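Neural-cadherin (Drosophila melanogaster, PDB 3UBG) mediates calcium-dependent, homophilic adhesion between cells as a cadherin, and may take part in transmitting developmental information. Local coordinates at residues A[98-103]-A[132-137]; A[144-149]-A[180-185]. One frame throughout, in Å; residues are numbered along the deposited sequence.

Contact 1 of 2, residues A[98-103]-A[132-137]; sequences DVNDEP and ARDPDT. With CA (calcium ion), chain D; CA (calcium ion), chain E; CA (calcium ion), chain F.
Asp136 meets the 98-103 linker through two calcium ions, giving one carboxylate oxygen to each. OD2 of Asp136 binds the chain D calcium at 2.4 Å, a site shared with Asn100 OD1, the carbonyl of Glu102 and both oxygens of Asp134. Its other oxygen, OD1, goes to the chain E calcium together with Asp98 OD1, Val99 O and Asp101 OD1. Asn100 OD1 and Asp136 OD2 come within 2.5 Å of each other as co-ligands, the amide and carboxylate planes turned 69° apart. Asp101 OD1 bridges to the third calcium, chain F, which Asp101 OD2, a water and Glu102 OE2 also bind; the glutamate chain bends at chi2 (-59°), bringing OE2 to this ion and away from the 132-137 segment. Asp185 and Gln196 of the following domain complete the chain D site, and Glu13 and Glu61 of the preceding one join the chain E ligands.

Backbone amides and one hydroxyl position the ligands. Glu102 N gives a nearly straight bond to the syn lone pair of Asp136 OD2 (3.1 Å), and Asp136 N closes an Asx turn on Asp134 OD1 (2.9 Å). Asp98 OD2, the oxygen turned from the metal, accepts from Thr137 N at 3.1 Å and from Thr137 OG1 at 3.0 Å, both on the same face of its carboxylate. So many carboxylates would probably repel one another without calcium, consistent with metal-dependent stiffening of the interdomain joint.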
loop_
_atom_site.group_PDB
_atom_site.type_symbol
_atom_site.label_atom_id
_atom_site.label_comp_id
_atom_site.label_asym_id
_atom_site.label_seq_id
_atom_site.Cartn_x
_atom_site.Cartn_y
_atom_site.Cartn_z
ATOM N N ASP A 98 8.327 12.258 -15.461
ATOM C CA ASP A 98 7.210 12.129 -14.545
ATOM C C ASP A 98 6.135 13.172 -14.812
ATOM O O ASP A 98 6.438 14.341 -15.028
ATOM C CB ASP A 98 7.685 12.276 -13.103
ATOM C CG ASP A 98 6.553 12.157 -12.117
ATOM O OD1 ASP A 98 5.790 11.184 -12.248
ATOM O OD2 ASP A 98 6.402 13.028 -11.235
ATOM N N VAL A 99 4.883 12.735 -14.773
ATOM C CA VAL A 99 3.735 13.616 -14.832
ATOM C C VAL A 99 2.920 13.334 -13.567
ATOM O O VAL A 99 2.994 12.256 -13.001
ATOM C CB VAL A 99 2.900 13.355 -16.138
ATOM C CG1 VAL A 99 1.538 13.968 -16.045
ATOM C CG2 VAL A 99 3.628 13.884 -17.380
ATOM N N ASN A 100 2.170 14.301 -13.082
ATOM C CA ASN A 100 1.419 14.070 -11.858
ATOM C C ASN A 100 0.139 13.314 -12.185
ATOM O O ASN A 100 -0.836 13.902 -12.653
ATOM C CB ASN A 100 1.114 15.394 -11.157
ATOM C CG ASN A 100 0.711 15.209 -9.703
ATOM O OD1 ASN A 100 -0.044 14.306 -9.366
ATOM N ND2 ASN A 100 1.197 16.083 -8.843
ATOM N N ASP A 101 0.144 12.009 -11.940
ATOM C CA ASP A 101 -0.894 11.148 -12.475
ATOM C C ASP A 101 -1.241 9.980 -11.561
ATOM O O ASP A 101 -1.933 9.044 -11.975
ATOM C CB ASP A 101 -0.474 10.637 -13.855
ATOM C CG ASP A 101 0.609 9.570 -13.783
ATOM O OD1 ASP A 101 1.322 9.510 -12.770
ATOM O OD2 ASP A 101 0.754 8.792 -14.750
ATOM N N GLU A 102 -0.745 10.015 -10.328
ATOM C CA GLU A 102 -1.084 8.970 -9.359
ATOM C C GLU A 102 -1.794 9.558 -8.140
ATOM O O GLU A 102 -1.401 10.591 -7.620
ATOM C CB GLU A 102 0.161 8.197 -8.941
ATOM C CG GLU A 102 0.921 7.593 -10.109
ATOM C CD GLU A 102 0.074 6.617 -10.923
ATOM O OE1 GLU A 102 -1.017 6.231 -10.466
ATOM O OE2 GLU A 102 0.504 6.216 -12.012
ATOM N N PRO A 103 -2.867 8.910 -7.688
ATOM C CA PRO A 103 -3.594 9.460 -6.536
ATOM C C PRO A 103 -2.811 9.323 -5.229
ATOM O O PRO A 103 -1.981 8.427 -5.106
ATOM C CB PRO A 103 -4.874 8.610 -6.506
ATOM C CG PRO A 103 -4.464 7.294 -7.122
ATOM C CD PRO A 103 -3.465 7.661 -8.197
ATOM N N ALA A 132 -0.803 11.537 4.682
ATOM C CA ALA A 132 -0.942 10.923 3.376
ATOM C C ALA A 132 0.332 11.094 2.584
ATOM O O ALA A 132 1.047 12.043 2.776
ATOM C CB ALA A 132 -2.132 11.515 2.626
ATOM N N ARG A 133 0.619 10.158 1.694
ATOM C CA ARG A 133 1.667 10.372 0.705
ATOM C C ARG A 133 1.094 10.359 -0.697
ATOM O O ARG A 133 -0.072 10.059 -0.903
ATOM C CB ARG A 133 2.782 9.342 0.823
ATOM C CG ARG A 133 3.686 9.573 2.008
ATOM C CD ARG A 133 4.938 8.725 1.871
ATOM N NE ARG A 133 5.775 8.767 3.067
ATOM C CZ ARG A 133 6.013 7.710 3.838
ATOM N NH1 ARG A 133 5.478 6.530 3.527
ATOM N NH2 ARG A 133 6.783 7.834 4.914
ATOM N N ASP A 134 1.944 10.681 -1.657
ATOM C CA ASP A 134 1.571 10.680 -3.050
ATOM C C ASP A 134 2.808 10.311 -3.878
ATOM O O ASP A 134 3.893 10.809 -3.621
ATOM C CB ASP A 134 1.056 12.056 -3.441
ATOM C CG ASP A 134 0.613 12.116 -4.881
ATOM O OD1 ASP A 134 1.476 12.039 -5.807
ATOM O OD2 ASP A 134 -0.614 12.246 -5.078
ATOM N N PRO A 135 2.633 9.443 -4.882
ATOM C CA PRO A 135 3.735 8.829 -5.623
ATOM C C PRO A 135 4.467 9.777 -6.558
ATOM O O PRO A 135 5.610 9.518 -6.877
ATOM C CB PRO A 135 3.047 7.713 -6.429
ATOM C CG PRO A 135 1.703 7.530 -5.794
ATOM C CD PRO A 135 1.329 8.872 -5.257
ATOM N N ASP A 136 3.849 10.863 -6.981
ATOM C CA ASP A 136 4.511 11.736 -7.948
ATOM C C ASP A 136 5.627 12.563 -7.314
ATOM O O ASP A 136 5.665 12.726 -6.100
ATOM C CB ASP A 136 3.473 12.601 -8.661
ATOM C CG ASP A 136 2.371 11.760 -9.288
ATOM O OD1 ASP A 136 2.672 10.711 -9.852
ATOM O OD2 ASP A 136 1.195 12.099 -9.198
ATOM N N THR A 137 6.553 13.055 -8.134
ATOM C CA THR A 137 7.647 13.891 -7.640
ATOM C C THR A 137 7.119 15.284 -7.319
ATOM O O THR A 137 7.769 16.051 -6.631
ATOM C CB THR A 137 8.798 14.019 -8.674
ATOM O OG1 THR A 137 8.357 14.780 -9.807
ATOM C CG2 THR A 137 9.270 12.659 -9.152
HETATM CA CA CA D . -0.359 12.710 -7.475
HETATM CA CA CA E . 3.678 10.153 -12.090
HETATM CA CA CA F . 2.274 6.983 -13.569
HETATM O O HOH W 1 1.192 5.571 -15.660
#

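Contact 2 of 2, residues A[144-149]-A[180-185]; sequences FIVRDR and YVKAED. With CA (calcium ion), chain D.
Strands 141-148 and 176-185 pair antiparallel at the edge of a cadherin-domain sheet, where the axes of segments 144-148 and 180-185 approach to 4.5 Å, and a classic beta bulge interrupts the ladder where Val146 and Arg147 both face Tyr180. Tyr180 O takes a short, nearly straight bond from Val146 N (2.7 Å) and a weak one from Arg147 N, while Tyr180 N donates to Arg147 O. On the Phe144 side of the bulge, Phe144 and Lys182 form a hydrogen-bonded pair.

Phe144, Lys182, Arg147 and Tyr180 direct their side chains to one face. CB of Arg147 lies 3.6 Å from Tyr180 CB, and Arg149 CD approaches the tyrosine ring at its edge. Lys182 leaves its backbone with chi1 at 74°, then runs extended across Val146, whose CG1 touches Lys182 CG at 3.7 Å. At its end NZ forms a salt bridge to the anti lone pair of Glu184 OE2, while Glu184 OE1 accepts from Gln186 NE2. An alanine in place of Glu184 would probably leave the Lys182 ammonium without this carboxylate and open a gap beside the Phe144 ring. The glutamate and phenylalanine side chains cross nearly at a right angle, with Glu184 OE1 3.4 Å from Phe144 CE2.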
loop_
_atom_site.group_PDB
_atom_site.type_symbol
_atom_site.label_atom_id
_atom_site.label_comp_id
_atom_site.label_asym_id
_atom_site.label_seq_id
_atom_site.Cartn_x
_atom_site.Cartn_y
_atom_site.Cartn_z
ATOM N N PHE A 144 -8.777 17.160 4.298
ATOM C CA PHE A 144 -10.154 17.634 4.446
ATOM C C PHE A 144 -11.065 16.668 5.203
ATOM O O PHE A 144 -10.987 15.438 5.041
ATOM C CB PHE A 144 -10.800 17.881 3.080
ATOM C CG PHE A 144 -10.084 18.885 2.242
ATOM C CD1 PHE A 144 -10.236 20.238 2.480
ATOM C CD2 PHE A 144 -9.262 18.480 1.207
ATOM C CE1 PHE A 144 -9.568 21.178 1.708
ATOM C CE2 PHE A 144 -8.596 19.415 0.424
ATOM C CZ PHE A 144 -8.743 20.762 0.677
ATOM N N ILE A 145 -11.950 17.239 6.014
ATOM C CA ILE A 145 -13.136 16.528 6.464
ATOM C C ILE A 145 -14.204 16.675 5.383
ATOM O O ILE A 145 -14.461 17.789 4.919
ATOM C CB ILE A 145 -13.678 17.140 7.751
ATOM C CG1 ILE A 145 -12.674 16.943 8.893
ATOM C CG2 ILE A 145 -15.034 16.550 8.090
ATOM C CD1 ILE A 145 -12.903 17.868 10.058
ATOM N N VAL A 146 -14.816 15.568 4.964
ATOM C CA VAL A 146 -15.881 15.639 3.968
ATOM C C VAL A 146 -17.285 15.342 4.526
ATOM O O VAL A 146 -18.288 15.902 4.061
ATOM C CB VAL A 146 -15.575 14.759 2.726
ATOM C CG1 VAL A 146 -14.253 15.180 2.105
ATOM C CG2 VAL A 146 -15.578 13.281 3.082
ATOM N N ARG A 147 -17.350 14.449 5.505
ATOM C CA ARG A 147 -18.568 14.232 6.277
ATOM C C ARG A 147 -18.229 14.460 7.747
ATOM O O ARG A 147 -17.341 13.805 8.282
ATOM C CB ARG A 147 -19.126 12.812 6.080
ATOM C CG ARG A 147 -20.003 12.594 4.822
ATOM C CD ARG A 147 -20.889 11.320 4.928
ATOM N NE ARG A 147 -22.171 11.600 5.577
ATOM C CZ ARG A 147 -22.912 10.719 6.260
ATOM N NH1 ARG A 147 -22.516 9.455 6.415
ATOM N NH2 ARG A 147 -24.063 11.113 6.809
ATOM N N ASP A 148 -18.928 15.395 8.387
ATOM C CA ASP A 148 -18.781 15.624 9.819
ATOM C C ASP A 148 -20.014 15.144 10.566
ATOM O O ASP A 148 -21.017 15.839 10.606
ATOM C CB ASP A 148 -18.566 17.111 10.100
ATOM C CG ASP A 148 -18.460 17.417 11.592
ATOM O OD1 ASP A 148 -18.454 16.471 12.410
ATOM O OD2 ASP A 148 -18.367 18.614 11.942
ATOM N N ARG A 149 -19.955 13.966 11.169
ATOM C CA ARG A 149 -21.119 13.477 11.905
ATOM C C ARG A 149 -21.083 13.791 13.418
ATOM O O ARG A 149 -21.668 13.058 14.218
ATOM C CB ARG A 149 -21.345 11.982 11.618
ATOM C CG ARG A 149 -21.899 11.762 10.219
ATOM C CD ARG A 149 -21.688 10.370 9.670
ATOM N NE ARG A 149 -22.626 9.358 10.175
ATOM C CZ ARG A 149 -23.940 9.519 10.349
ATOM N NH1 ARG A 149 -24.545 10.666 10.069
ATOM N NH2 ARG A 149 -24.655 8.514 10.810
ATOM N N TYR A 180 -15.462 11.739 8.293
ATOM C CA TYR A 180 -14.975 11.126 7.068
ATOM C C TYR A 180 -13.988 12.068 6.438
ATOM O O TYR A 180 -14.308 13.233 6.185
ATOM C CB TYR A 180 -16.124 10.829 6.100
ATOM C CG TYR A 180 -16.861 9.594 6.476
ATOM C CD1 TYR A 180 -17.895 9.636 7.401
ATOM C CD2 TYR A 180 -16.515 8.375 5.923
ATOM C CE1 TYR A 180 -18.575 8.487 7.756
ATOM C CE2 TYR A 180 -17.180 7.221 6.266
ATOM C CZ TYR A 180 -18.212 7.279 7.187
ATOM O OH TYR A 180 -18.868 6.120 7.530
ATOM N N VAL A 181 -12.785 11.567 6.189
ATOM C CA VAL A 181 -11.702 12.430 5.731
ATOM C C VAL A 181 -11.139 11.984 4.396
ATOM O O VAL A 181 -11.331 10.862 3.963
ATOM C CB VAL A 181 -10.549 12.465 6.737
ATOM C CG1 VAL A 181 -11.010 13.103 8.052
ATOM C CG2 VAL A 181 -9.965 11.051 6.948
ATOM N N LYS A 182 -10.418 12.881 3.752
ATOM C CA LYS A 182 -9.710 12.521 2.547
ATOM C C LYS A 182 -8.512 13.451 2.350
ATOM O O LYS A 182 -8.431 14.520 2.972
ATOM C CB LYS A 182 -10.652 12.585 1.346
ATOM C CG LYS A 182 -10.994 13.979 0.905
ATOM C CD LYS A 182 -11.465 13.969 -0.545
ATOM C CE LYS A 182 -11.668 15.387 -1.084
ATOM N NZ LYS A 182 -12.098 15.360 -2.522
ATOM N N ALA A 183 -7.569 13.036 1.507
ATOM C CA ALA A 183 -6.517 13.946 1.086
ATOM C C ALA A 183 -6.591 14.141 -0.422
ATOM O O ALA A 183 -7.026 13.254 -1.153
ATOM C CB ALA A 183 -5.133 13.451 1.525
ATOM N N GLU A 184 -6.198 15.324 -0.874
ATOM C CA GLU A 184 -6.112 15.611 -2.292
ATOM C C GLU A 184 -4.691 15.970 -2.657
ATOM O O GLU A 184 -3.983 16.582 -1.868
ATOM C CB GLU A 184 -6.987 16.799 -2.654
ATOM C CG GLU A 184 -8.471 16.564 -2.578
ATOM C CD GLU A 184 -9.236 17.824 -2.912
ATOM O OE1 GLU A 184 -8.599 18.907 -2.935
ATOM O OE2 GLU A 184 -10.460 17.732 -3.146
ATOM N N ASP A 185 -4.275 15.599 -3.859
ATOM C CA ASP A 185 -3.068 16.173 -4.426
ATOM C C ASP A 185 -3.549 17.287 -5.343
ATOM O O ASP A 185 -4.092 17.030 -6.419
ATOM C CB ASP A 185 -2.245 15.126 -5.186
ATOM C CG ASP A 185 -1.049 15.736 -5.913
ATOM O OD1 ASP A 185 -0.777 16.941 -5.723
ATOM O OD2 ASP A 185 -0.361 15.006 -6.656
HETATM CA CA CA D . -0.359 12.710 -7.475
#

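The chain is a run of three cadherin domains from the ectodomain, with contact 1 at the joint between the first and second and contact 2 within the second. The two come one after the other along the chain, their centres 19 Å apart. Contact 1 joins the linker after strand 87-97 to the loop that follows strand 126-133; contact 2 lies in the other sheet of that domain. Asp185 ties them together: its OD2 binds the chain D calcium and probably accepts a hydrogen bond from Asn100 ND2 (2.9 Å). Ala132 and Ala183 also pack between the sheets. Strand 176-185, an inner strand, thus runs from its pairing with edge strand 141-148 to the calcium site, coupling domain body to joint.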